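Local coordinates for TssK (Serratia sp. FS14, PDB 5Y0E), which forms part of the baseplate of the bacterial type VI secretion system, where it probably works as a trimeric adaptor, at the interface of chains A and B. Numbering follows the deposited sequence. Chains: chain A/B, TssK.

Contact 1: the interface of chains A and B. Residues chain A 235, 238-239, 242; chain B 272, 275, 280-282.
B:Ser275 packs against A:Gln239 and A:Asn242, and its hydroxyl OG is the polar centre of the contact. A serine suits the place because one small hydroxyl can donate and accept at once. B:Ser275 OG donates a hydrogen bond to B:Glu272 O, 2.6 Å away, which fixes the rotation of the hydroxyl. In return B:Ser275 OG receives an almost straight bond from the amide A:Asn242 ND2, 2.8 Å long and 174° at the hydrogen, with OG in the amide plane. A:Asn242 ND2 also reaches B:Arg280 O at 2.9 Å, in a more bent bond, and the two acceptors fix the rotation of the amide about its CB-CG bond. B:Arg280 contributes mainly its backbone here, and its CB lies 4.0 Å from A:Leu238 CD2. A:Gln239 uses its aliphatic stem, CG resting 3.7 Å from B:Ser275 CB. A:Phe235, with CG anti to its backbone N (chi1 -174°), turns its ring edge to B:Ser275 O, 3.5 Å from CE1 and in the ring plane. The chain A residues follow one another along helix 229-253, whereas chain B offers the end of helix 259-273, the short 3-10 helix 274-276 and the loop that follows.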
ATOM      1  N   PHE A 235       4.443  -3.312  22.799  1.00 41.12           N
ATOM      2  CA  PHE A 235       4.321  -4.394  21.875  1.00 37.60           C
ATOM      3  C   PHE A 235       3.369  -4.035  20.770  1.00 37.48           C
ATOM      4  O   PHE A 235       3.598  -4.377  19.663  1.00 40.05           O
ATOM      5  CB  PHE A 235       3.896  -5.655  22.584  1.00 41.38           C
ATOM      6  CG  PHE A 235       3.883  -6.849  21.710  1.00 41.68           C
ATOM      7  CD1 PHE A 235       5.032  -7.365  21.215  1.00 42.93           C
ATOM      8  CD2 PHE A 235       2.726  -7.436  21.379  1.00 46.23           C
ATOM      9  CE1 PHE A 235       5.020  -8.445  20.397  1.00 41.89           C
ATOM     10  CE2 PHE A 235       2.707  -8.526  20.566  1.00 46.91           C
ATOM     11  CZ  PHE A 235       3.857  -9.028  20.071  1.00 41.30           C
ATOM     12  N   LEU A 238       5.529  -1.753  18.330  1.00 34.84           N
ATOM     13  CA  LEU A 238       6.443  -2.535  17.521  1.00 36.91           C
ATOM     14  C   LEU A 238       5.698  -3.281  16.413  1.00 35.03           C
ATOM     15  O   LEU A 238       6.148  -3.319  15.269  1.00 34.64           O
ATOM     16  CB  LEU A 238       7.209  -3.493  18.418  1.00 35.70           C
ATOM     17  CG  LEU A 238       8.166  -4.469  17.740  1.00 36.78           C
ATOM     18  CD1 LEU A 238       9.250  -3.758  16.939  1.00 35.72           C
ATOM     19  CD2 LEU A 238       8.785  -5.344  18.764  1.00 35.10           C
ATOM     20  N   GLN A 239       4.539  -3.841  16.732  1.00 37.45           N
ATOM     21  CA  GLN A 239       3.686  -4.425  15.713  1.00 38.02           C
ATOM     22  C   GLN A 239       3.399  -3.452  14.603  1.00 36.16           C
ATOM     23  O   GLN A 239       3.453  -3.811  13.424  1.00 40.50           O
ATOM     24  CB  GLN A 239       2.372  -4.850  16.313  1.00 34.61           C
ATOM     25  CG  GLN A 239       2.173  -6.255  16.364  1.00 37.60           C
ATOM     26  CD  GLN A 239       1.048  -6.577  17.274  1.00 43.93           C
ATOM     27  OE1 GLN A 239       1.244  -6.666  18.481  1.00 43.12           O
ATOM     28  NE2 GLN A 239      -0.146  -6.772  16.715  1.00 41.24           N
ATOM     29  N   ASN A 242       6.343  -2.888  12.666  1.00 32.25           N
ATOM     30  CA  ASN A 242       6.738  -4.048  11.873  1.00 36.51           C
ATOM     31  C   ASN A 242       5.943  -4.148  10.578  1.00 32.15           C
ATOM     32  O   ASN A 242       6.506  -4.459   9.534  1.00 33.07           O
ATOM     33  CB  ASN A 242       6.599  -5.310  12.703  1.00 31.28           C
ATOM     34  CG  ASN A 242       7.761  -5.507  13.627  1.00 35.38           C
ATOM     35  OD1 ASN A 242       8.817  -4.953  13.412  1.00 36.15           O
ATOM     36  ND2 ASN A 242       7.581  -6.318  14.643  1.00 35.70           N
TER
ATOM     37  N   GLU B 272       4.629  -7.793   9.735  1.00 32.51           N
ATOM     38  CA  GLU B 272       3.904  -7.608  10.967  1.00 33.47           C
ATOM     39  C   GLU B 272       3.827  -8.908  11.748  1.00 36.03           C
ATOM     40  O   GLU B 272       3.861  -8.894  12.979  1.00 35.22           O
ATOM     41  CB  GLU B 272       2.517  -7.043  10.693  1.00 34.99           C
ATOM     42  CG  GLU B 272       1.764  -6.784  11.976  1.00 32.83           C
ATOM     43  CD  GLU B 272       0.503  -6.020  11.793  1.00 37.87           C
ATOM     44  OE1 GLU B 272      -0.275  -5.942  12.757  1.00 43.26           O
ATOM     45  OE2 GLU B 272       0.278  -5.482  10.700  1.00 42.49           O
ATOM     46  N   SER B 275       6.440  -9.928  14.445  1.00 36.42           N
ATOM     47  CA  SER B 275       6.257  -9.440  15.799  1.00 37.76           C
ATOM     48  C   SER B 275       6.064 -10.570  16.789  1.00 41.87           C
ATOM     49  O   SER B 275       6.434 -10.440  17.961  1.00 41.98           O
ATOM     50  CB  SER B 275       5.049  -8.513  15.859  1.00 37.68           C
ATOM     51  OG  SER B 275       5.093  -7.542  14.842  1.00 37.34           O
ATOM     52  N   ARG B 280      10.885 -10.992  17.320  1.00 40.28           N
ATOM     53  CA  ARG B 280      10.003  -9.851  17.477  1.00 41.51           C
ATOM     54  C   ARG B 280      10.075  -8.900  16.291  1.00 44.20           C
ATOM     55  O   ARG B 280       9.296  -7.947  16.246  1.00 41.03           O
ATOM     56  CB  ARG B 280      10.293  -9.039  18.754  1.00 45.14           C
ATOM     57  CG  ARG B 280       9.469  -9.327  19.959  1.00 45.55           C
ATOM     58  CD  ARG B 280       9.301 -10.763  20.237  1.00 48.01           C
ATOM     59  NE  ARG B 280       8.811 -10.966  21.590  1.00 50.35           N
ATOM     60  CZ  ARG B 280       8.186 -12.062  21.989  1.00 53.84           C
ATOM     61  NH1 ARG B 280       7.956 -13.036  21.131  1.00 50.89           N
ATOM     62  NH2 ARG B 280       7.784 -12.180  23.241  1.00 59.50           N
ATOM     63  N   THR B 281      10.990  -9.103  15.348  1.00 42.80           N
ATOM     64  CA  THR B 281      11.201  -8.230  14.211  1.00 41.27           C
ATOM     65  C   THR B 281      11.605  -9.095  13.039  1.00 44.98           C
ATOM     66  O   THR B 281      12.167 -10.168  13.250  1.00 48.53           O
ATOM     67  CB  THR B 281      12.316  -7.233  14.496  1.00 40.44           C
ATOM     68  OG1 THR B 281      12.088  -6.700  15.768  1.00 51.19           O
ATOM     69  CG2 THR B 281      12.266  -6.122  13.586  1.00 39.11           C
ATOM     70  N   PRO B 282      11.353  -8.662  11.809  1.00 47.15           N
ATOM     71  CA  PRO B 282      11.902  -9.395  10.661  1.00 47.58           C
ATOM     72  C   PRO B 282      13.412  -9.551  10.752  1.00 48.06           C
ATOM     73  O   PRO B 282      14.123  -8.663  11.214  1.00 52.04           O
ATOM     74  CB  PRO B 282      11.495  -8.523   9.475  1.00 43.90           C
ATOM     75  CG  PRO B 282      10.224  -7.901   9.933  1.00 40.01           C
ATOM     76  CD  PRO B 282      10.368  -7.653  11.389  1.00 42.90           C
TER

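Contact 2: the interface of chains A and B. Residues chain A 131-135; chain B 17-18, 21, 25, 105, 111.
B:Gln21 reaches A:Asp133 and A:Leu134 because its CG stands beside its own backbone N (chi1 -56°) and the chain then runs extended (chi2 -175°), carrying the amide out from the helix. Glutamine suits this reach, since its tip offers both a donor and an acceptor. B:Gln21 OE1 accepts from A:Leu134 N at 2.8 Å, while B:Gln21 NE2 donates to A:Asp133 OD1 at 3.0 Å. That NE2 approaches from above the carboxylate plane, although OD1 lies close to the amide plane, and the two planes are nearly perpendicular. A:Asp133 OD1 also takes the N-H of A:Asn135, 2.7 Å from N to OD1, on its anti side, so the aspartate caps its own turn and holds it in shape for the glutamine. A:Leu134 buries the most surface: its branched apolar end fits against the antiparallel B:Gln21 stem, B:Asp111 CB and the B:Tyr105 phenol, CD2 meeting B:Tyr105 OH at 3.3 Å and CD1 pointing toward B:Asn25. The imidazole of B:His18 lies across A:Asp133, bringing CD2 to 3.6 Å from the CA of that aspartate. This loop after strand 124-131 is thus held by helix 17-37 and loops of chain B. At its far side, B:Asp111 N donates to A:Leu134 O, 2.8 Å away.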
ATOM      1  N   VAL A 131      12.148   9.679 -43.900  1.00 65.62           N
ATOM      2  CA  VAL A 131      12.069   8.373 -43.262  1.00 66.38           C
ATOM      3  C   VAL A 131      12.014   7.279 -44.314  1.00 65.33           C
ATOM      4  O   VAL A 131      11.322   7.409 -45.328  1.00 66.24           O
ATOM      5  CB  VAL A 131      10.838   8.265 -42.350  1.00 64.21           C
ATOM      6  CG1 VAL A 131      10.984   9.190 -41.186  1.00 66.76           C
ATOM      7  CG2 VAL A 131       9.581   8.593 -43.131  1.00 64.39           C
ATOM      8  N   ASP A 132      12.709   6.185 -44.046  1.00 65.79           N
ATOM      9  CA  ASP A 132      12.611   5.014 -44.889  1.00 66.66           C
ATOM     10  C   ASP A 132      11.216   4.411 -44.811  1.00 68.05           C
ATOM     11  O   ASP A 132      10.458   4.644 -43.871  1.00 68.76           O
ATOM     12  CB  ASP A 132      13.642   3.973 -44.474  1.00 65.51           C
ATOM     13  CG  ASP A 132      15.021   4.551 -44.364  1.00 68.17           C
ATOM     14  OD1 ASP A 132      15.278   5.568 -45.031  1.00 76.05           O
ATOM     15  OD2 ASP A 132      15.850   4.001 -43.622  1.00 64.21           O
ATOM     16  N   ASP A 133      10.878   3.647 -45.838  1.00 67.82           N
ATOM     17  CA  ASP A 133       9.728   2.765 -45.779  1.00 65.28           C
ATOM     18  C   ASP A 133       9.996   1.662 -44.763  1.00 66.48           C
ATOM     19  O   ASP A 133      11.125   1.196 -44.607  1.00 66.72           O
ATOM     20  CB  ASP A 133       9.464   2.178 -47.166  1.00 67.67           C
ATOM     21  CG  ASP A 133       8.096   1.552 -47.304  1.00 66.68           C
ATOM     22  OD1 ASP A 133       7.726   0.688 -46.487  1.00 70.95           O
ATOM     23  OD2 ASP A 133       7.392   1.906 -48.258  1.00 64.11           O
ATOM     24  N   LEU A 134       8.954   1.261 -44.046  1.00 66.49           N
ATOM     25  CA  LEU A 134       9.104   0.181 -43.079  1.00 68.00           C
ATOM     26  C   LEU A 134       9.064  -1.204 -43.718  1.00 68.38           C
ATOM     27  O   LEU A 134       9.528  -2.167 -43.101  1.00 66.94           O
ATOM     28  CB  LEU A 134       8.016   0.284 -42.010  1.00 68.10           C
ATOM     29  CG  LEU A 134       8.196   1.385 -40.968  1.00 67.25           C
ATOM     30  CD1 LEU A 134       7.058   1.341 -39.965  1.00 62.48           C
ATOM     31  CD2 LEU A 134       9.540   1.257 -40.271  1.00 64.29           C
ATOM     32  N   ASN A 135       8.528  -1.318 -44.929  1.00 69.16           N
ATOM     33  CA  ASN A 135       8.484  -2.556 -45.682  1.00 66.85           C
ATOM     34  C   ASN A 135       9.803  -2.792 -46.409  1.00 72.31           C
ATOM     35  O   ASN A 135      10.634  -1.895 -46.555  1.00 72.64           O
ATOM     36  CB  ASN A 135       7.350  -2.508 -46.696  1.00 64.01           C
ATOM     37  CG  ASN A 135       6.055  -2.104 -46.081  1.00 61.64           C
ATOM     38  OD1 ASN A 135       5.809  -2.391 -44.922  1.00 65.83           O
ATOM     39  ND2 ASN A 135       5.208  -1.433 -46.849  1.00 63.64           N
TER
ATOM     40  N   PRO B  17       2.955   5.552 -48.477  1.00 57.90           N
ATOM     41  CA  PRO B  17       2.762   4.602 -47.391  1.00 59.67           C
ATOM     42  C   PRO B  17       3.350   5.108 -46.092  1.00 57.85           C
ATOM     43  O   PRO B  17       2.751   4.901 -45.035  1.00 55.75           O
ATOM     44  CB  PRO B  17       3.458   3.334 -47.903  1.00 57.99           C
ATOM     45  CG  PRO B  17       4.388   3.810 -48.939  1.00 61.16           C
ATOM     46  CD  PRO B  17       3.697   4.948 -49.594  1.00 60.88           C
ATOM     47  N   HIS B  18       4.467   5.831 -46.165  1.00 57.81           N
ATOM     48  CA  HIS B  18       5.151   6.317 -44.973  1.00 57.49           C
ATOM     49  C   HIS B  18       4.217   7.089 -44.058  1.00 53.66           C
ATOM     50  O   HIS B  18       4.326   7.000 -42.837  1.00 52.93           O
ATOM     51  CB  HIS B  18       6.317   7.213 -45.371  1.00 59.48           C
ATOM     52  CG  HIS B  18       7.248   6.601 -46.359  1.00 62.03           C
ATOM     53  ND1 HIS B  18       6.901   6.394 -47.675  1.00 60.95           N
ATOM     54  CD2 HIS B  18       8.522   6.173 -46.232  1.00 64.78           C
ATOM     55  CE1 HIS B  18       7.920   5.850 -48.313  1.00 65.27           C
ATOM     56  NE2 HIS B  18       8.915   5.703 -47.459  1.00 66.12           N
ATOM     57  N   GLN B  21       2.356   4.705 -42.046  1.00 51.18           N
ATOM     58  CA  GLN B  21       3.294   3.972 -41.207  1.00 54.24           C
ATOM     59  C   GLN B  21       3.713   4.819 -40.010  1.00 57.67           C
ATOM     60  O   GLN B  21       3.644   4.376 -38.856  1.00 58.11           O
ATOM     61  CB  GLN B  21       4.513   3.528 -42.027  1.00 54.54           C
ATOM     62  CG  GLN B  21       4.206   2.687 -43.282  1.00 54.99           C
ATOM     63  CD  GLN B  21       5.458   2.163 -44.015  1.00 60.86           C
ATOM     64  OE1 GLN B  21       6.574   2.622 -43.789  1.00 62.68           O
ATOM     65  NE2 GLN B  21       5.261   1.193 -44.895  1.00 61.46           N
ATOM     66  N   ASN B  25       2.946   4.539 -35.926  1.00 49.72           N
ATOM     67  CA  ASN B  25       4.011   4.571 -34.940  1.00 51.99           C
ATOM     68  C   ASN B  25       3.716   5.571 -33.836  1.00 50.70           C
ATOM     69  O   ASN B  25       3.987   5.310 -32.664  1.00 49.79           O
ATOM     70  CB  ASN B  25       5.321   4.919 -35.628  1.00 53.24           C
ATOM     71  CG  ASN B  25       5.957   3.739 -36.263  1.00 57.83           C
ATOM     72  OD1 ASN B  25       5.459   2.635 -36.141  1.00 62.58           O
ATOM     73  ND2 ASN B  25       7.064   3.952 -36.953  1.00 56.58           N
ATOM     74  N   TYR B 105      11.695  -2.795 -31.959  1.00 56.86           N
ATOM     75  CA  TYR B 105      11.538  -1.946 -33.123  1.00 56.66           C
ATOM     76  C   TYR B 105      12.799  -1.156 -33.374  1.00 61.89           C
ATOM     77  O   TYR B 105      13.495  -0.737 -32.452  1.00 63.59           O
ATOM     78  CB  TYR B 105      10.380  -0.981 -32.956  1.00 53.99           C
ATOM     79  CG  TYR B 105      10.217  -0.031 -34.120  1.00 59.00           C
ATOM     80  CD1 TYR B 105       9.450  -0.375 -35.215  1.00 59.28           C
ATOM     81  CD2 TYR B 105      10.825   1.213 -34.117  1.00 58.39           C
ATOM     82  CE1 TYR B 105       9.293   0.480 -36.266  1.00 58.70           C
ATOM     83  CE2 TYR B 105      10.681   2.069 -35.164  1.00 58.02           C
ATOM     84  CZ  TYR B 105       9.910   1.699 -36.238  1.00 60.48           C
ATOM     85  OH  TYR B 105       9.758   2.557 -37.291  1.00 60.27           O
ATOM     86  N   ASP B 111      10.883  -3.251 -40.916  1.00 68.09           N
ATOM     87  CA  ASP B 111       9.925  -3.672 -39.930  1.00 71.09           C
ATOM     88  C   ASP B 111       9.031  -4.762 -40.405  1.00 66.61           C
ATOM     89  O   ASP B 111       8.711  -5.649 -39.662  1.00 68.74           O
ATOM     90  CB  ASP B 111       9.049  -2.500 -39.533  1.00 71.42           C
ATOM     91  CG  ASP B 111       8.484  -2.662 -38.180  1.00 72.67           C
ATOM     92  OD1 ASP B 111       9.220  -3.133 -37.324  1.00 75.88           O
ATOM     93  OD2 ASP B 111       7.317  -2.342 -37.964  1.00 69.18           O
TER

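Contact 3: the interface of chains A and B. Residues chain A 28, 31-32, 72, 74, 124; chain B 6, 26-27, 30, 34.
The ring of B:Tyr30 is sandwiched between A:Pro74 and A:Glu28: CG of the proline sits over the centre of one face, 4.0 Å from the centroid, and CG of the glutamate lies over the other, 3.8 Å from it. Both are CH-pi contacts, for which a flat ring, a rigid proline and a methylene stem are well fitted. CG of B:Tyr30 is anti to its backbone N (chi1 -173°), which sends the ring outward from its helix, between the two chain A residues, and A:Met31 adds its flexible thioether, SD lying 3.8 Å from CD1. B:Tyr26 carries B:Lys6 CB over one face and has A:Glu28 OE2 in plane at its edge, the ring and carboxylate planes being 82° apart. B:Tyr26 OH donates to A:Glu28 OE2 at 2.5 Å, from above the carboxylate plane. The ammonium B:Lys6 NZ forms a long salt bridge of 3.8 Å to A:Glu28 OE2, and together these partners probably favour a charged glutamate. The extended lysine stem passes the phenol end of A:Tyr124, CD to CZ. Helix 17-37 of each chain takes part. At the other end of the patch the indole of B:Trp34 presents its N-H edge to A:Gly72, NE1 donating to O at 2.9 Å, 156° at the hydrogen.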
ATOM      1  N   GLU A  28      -6.883   9.863 -30.506  1.00 56.47           N
ATOM      2  CA  GLU A  28      -6.290  10.436 -29.305  1.00 52.54           C
ATOM      3  C   GLU A  28      -7.314  10.514 -28.192  1.00 51.61           C
ATOM      4  O   GLU A  28      -7.030  10.148 -27.057  1.00 52.61           O
ATOM      5  CB  GLU A  28      -5.710  11.820 -29.601  1.00 53.73           C
ATOM      6  CG  GLU A  28      -4.228  11.836 -29.868  1.00 50.12           C
ATOM      7  CD  GLU A  28      -3.796  13.024 -30.686  1.00 53.26           C
ATOM      8  OE1 GLU A  28      -4.529  14.020 -30.693  1.00 58.22           O
ATOM      9  OE2 GLU A  28      -2.730  12.971 -31.331  1.00 51.37           O
ATOM     10  N   MET A  31      -8.038   7.028 -26.524  1.00 53.92           N
ATOM     11  CA  MET A  31      -7.034   6.571 -25.579  1.00 52.58           C
ATOM     12  C   MET A  31      -7.037   7.423 -24.334  1.00 51.49           C
ATOM     13  O   MET A  31      -6.880   6.913 -23.221  1.00 50.40           O
ATOM     14  CB  MET A  31      -5.669   6.600 -26.239  1.00 55.53           C
ATOM     15  CG  MET A  31      -5.723   6.035 -27.617  1.00 60.79           C
ATOM     16  SD  MET A  31      -4.202   6.160 -28.557  1.00 75.86           S
ATOM     17  CE  MET A  31      -4.953   6.207 -30.176  1.00 61.29           C
ATOM     18  N   ARG A  32      -7.222   8.724 -24.508  1.00 49.89           N
ATOM     19  CA  ARG A  32      -7.245   9.620 -23.375  1.00 48.96           C
ATOM     20  C   ARG A  32      -8.432   9.316 -22.480  1.00 52.41           C
ATOM     21  O   ARG A  32      -8.320   9.352 -21.254  1.00 53.67           O
ATOM     22  CB  ARG A  32      -7.292  11.057 -23.869  1.00 49.07           C
ATOM     23  CG  ARG A  32      -6.121  11.878 -23.448  1.00 49.74           C
ATOM     24  CD  ARG A  32      -6.367  13.353 -23.699  1.00 49.42           C
ATOM     25  NE  ARG A  32      -6.592  13.630 -25.108  1.00 52.61           N
ATOM     26  CZ  ARG A  32      -7.767  13.951 -25.622  1.00 52.47           C
ATOM     27  NH1 ARG A  32      -8.824  14.043 -24.843  1.00 49.36           N
ATOM     28  NH2 ARG A  32      -7.874  14.184 -26.913  1.00 52.74           N
ATOM     29  N   GLY A  72      -4.153  15.814 -20.649  1.00 42.30           N
ATOM     30  CA  GLY A  72      -4.054  14.451 -21.107  1.00 40.23           C
ATOM     31  C   GLY A  72      -2.903  14.187 -22.048  1.00 43.95           C
ATOM     32  O   GLY A  72      -2.700  13.040 -22.450  1.00 40.79           O
ATOM     33  N   PRO A  74       0.534  13.312 -23.378  1.00 39.47           N
ATOM     34  CA  PRO A  74       1.854  12.795 -23.014  1.00 39.58           C
ATOM     35  C   PRO A  74       2.955  13.528 -23.747  1.00 40.02           C
ATOM     36  O   PRO A  74       2.751  14.069 -24.829  1.00 41.92           O
ATOM     37  CB  PRO A  74       1.791  11.335 -23.456  1.00 39.79           C
ATOM     38  CG  PRO A  74       0.762  11.304 -24.504  1.00 38.73           C
ATOM     39  CD  PRO A  74      -0.230  12.366 -24.199  1.00 39.82           C
ATOM     40  N   TYR A 124       1.249  22.463 -32.049  1.00 47.96           N
ATOM     41  CA  TYR A 124       2.349  21.885 -32.764  1.00 50.35           C
ATOM     42  C   TYR A 124       3.084  22.812 -33.688  1.00 53.47           C
ATOM     43  O   TYR A 124       2.536  23.754 -34.193  1.00 53.55           O
ATOM     44  CB  TYR A 124       1.852  20.699 -33.567  1.00 51.38           C
ATOM     45  CG  TYR A 124       1.400  19.537 -32.738  1.00 49.35           C
ATOM     46  CD1 TYR A 124       2.278  18.572 -32.360  1.00 48.06           C
ATOM     47  CD2 TYR A 124       0.095  19.414 -32.346  1.00 49.90           C
ATOM     48  CE1 TYR A 124       1.881  17.516 -31.608  1.00 49.35           C
ATOM     49  CE2 TYR A 124      -0.314  18.358 -31.590  1.00 51.23           C
ATOM     50  CZ  TYR A 124       0.590  17.410 -31.228  1.00 52.25           C
ATOM     51  OH  TYR A 124       0.203  16.352 -30.476  1.00 52.87           O
TER
ATOM     52  N   LYS B   6       4.079  13.043 -34.488  1.00 53.16           N
ATOM     53  CA  LYS B   6       2.794  13.129 -35.148  1.00 52.25           C
ATOM     54  C   LYS B   6       2.958  13.671 -36.558  1.00 56.02           C
ATOM     55  O   LYS B   6       3.736  14.591 -36.802  1.00 58.46           O
ATOM     56  CB  LYS B   6       1.848  14.003 -34.330  1.00 49.32           C
ATOM     57  CG  LYS B   6       0.472  14.110 -34.870  1.00 52.65           C
ATOM     58  CD  LYS B   6      -0.391  14.942 -33.981  1.00 53.97           C
ATOM     59  CE  LYS B   6      -1.790  15.054 -34.574  1.00 62.61           C
ATOM     60  NZ  LYS B   6      -2.776  15.868 -33.786  1.00 61.91           N
ATOM     61  N   TYR B  26       3.152   6.719 -34.199  1.00 49.75           N
ATOM     62  CA  TYR B  26       2.947   7.790 -33.243  1.00 45.44           C
ATOM     63  C   TYR B  26       1.778   7.478 -32.328  1.00 47.92           C
ATOM     64  O   TYR B  26       1.872   7.655 -31.115  1.00 50.71           O
ATOM     65  CB  TYR B  26       2.725   9.107 -33.977  1.00 43.66           C
ATOM     66  CG  TYR B  26       1.935  10.093 -33.175  1.00 46.78           C
ATOM     67  CD1 TYR B  26       2.524  10.818 -32.148  1.00 47.19           C
ATOM     68  CD2 TYR B  26       0.596  10.283 -33.415  1.00 48.54           C
ATOM     69  CE1 TYR B  26       1.801  11.691 -31.400  1.00 42.94           C
ATOM     70  CE2 TYR B  26      -0.130  11.158 -32.675  1.00 47.66           C
ATOM     71  CZ  TYR B  26       0.475  11.861 -31.665  1.00 44.37           C
ATOM     72  OH  TYR B  26      -0.274  12.729 -30.932  1.00 45.05           O
ATOM     73  N   LEU B  27       0.660   7.035 -32.893  1.00 48.65           N
ATOM     74  CA  LEU B  27      -0.483   6.709 -32.056  1.00 48.67           C
ATOM     75  C   LEU B  27      -0.202   5.512 -31.173  1.00 49.96           C
ATOM     76  O   LEU B  27      -0.790   5.388 -30.100  1.00 51.28           O
ATOM     77  CB  LEU B  27      -1.701   6.435 -32.906  1.00 50.16           C
ATOM     78  CG  LEU B  27      -2.323   7.657 -33.534  1.00 51.87           C
ATOM     79  CD1 LEU B  27      -3.106   7.207 -34.726  1.00 53.99           C
ATOM     80  CD2 LEU B  27      -3.228   8.301 -32.550  1.00 49.61           C
ATOM     81  N   TYR B  30       1.782   6.908 -28.367  1.00 45.69           N
ATOM     82  CA  TYR B  30       0.915   7.704 -27.564  1.00 44.01           C
ATOM     83  C   TYR B  30       0.239   6.873 -26.516  1.00 46.30           C
ATOM     84  O   TYR B  30       0.209   7.233 -25.377  1.00 51.32           O
ATOM     85  CB  TYR B  30      -0.114   8.344 -28.457  1.00 45.39           C
ATOM     86  CG  TYR B  30      -1.024   9.344 -27.817  1.00 47.92           C
ATOM     87  CD1 TYR B  30      -2.050   8.951 -27.012  1.00 47.44           C
ATOM     88  CD2 TYR B  30      -0.881  10.676 -28.069  1.00 44.64           C
ATOM     89  CE1 TYR B  30      -2.886   9.863 -26.447  1.00 46.98           C
ATOM     90  CE2 TYR B  30      -1.716  11.592 -27.519  1.00 44.79           C
ATOM     91  CZ  TYR B  30      -2.715  11.182 -26.705  1.00 50.03           C
ATOM     92  OH  TYR B  30      -3.546  12.109 -26.155  1.00 49.67           O
ATOM     93  N   TRP B  34       1.042   6.510 -22.422  1.00 40.79           N
ATOM     94  CA  TRP B  34       0.012   6.702 -21.443  1.00 40.22           C
ATOM     95  C   TRP B  34      -0.057   5.526 -20.518  1.00 41.84           C
ATOM     96  O   TRP B  34      -0.252   5.671 -19.347  1.00 45.76           O
ATOM     97  CB  TRP B  34      -1.326   6.845 -22.115  1.00 40.75           C
ATOM     98  CG  TRP B  34      -1.989   8.092 -21.841  1.00 37.35           C
ATOM     99  CD1 TRP B  34      -1.953   9.179 -22.594  1.00 42.92           C
ATOM    100  CD2 TRP B  34      -2.814   8.398 -20.733  1.00 38.65           C
ATOM    101  NE1 TRP B  34      -2.689  10.164 -22.043  1.00 43.43           N
ATOM    102  CE2 TRP B  34      -3.231   9.706 -20.886  1.00 39.29           C
ATOM    103  CE3 TRP B  34      -3.240   7.691 -19.626  1.00 39.66           C
ATOM    104  CZ2 TRP B  34      -4.047  10.323 -19.990  1.00 39.55           C
ATOM    105  CZ3 TRP B  34      -4.038   8.305 -18.750  1.00 39.72           C
ATOM    106  CH2 TRP B  34      -4.441   9.603 -18.928  1.00 39.97           C
TER

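Contacts 2 and 3 are neighbours, their C-alpha centres about 19 Å apart, whereas contact 1 lies about 58 Å from contact 2 and 47 Å from contact 3. Chain B helix 17-37 serves both neighbours, its earlier residues facing contact 2 and later ones contact 3, where the same helix of chain A meets it through different residues. Chain A strand 124-131 likewise borders both, through A:Tyr124 and A:Val131. Contact 1 instead joins helical regions further along the sequence. The contacts given fall in two well-separated regions of the subunits, which should restrain hinging, and their asymmetry is consistent with a trimer.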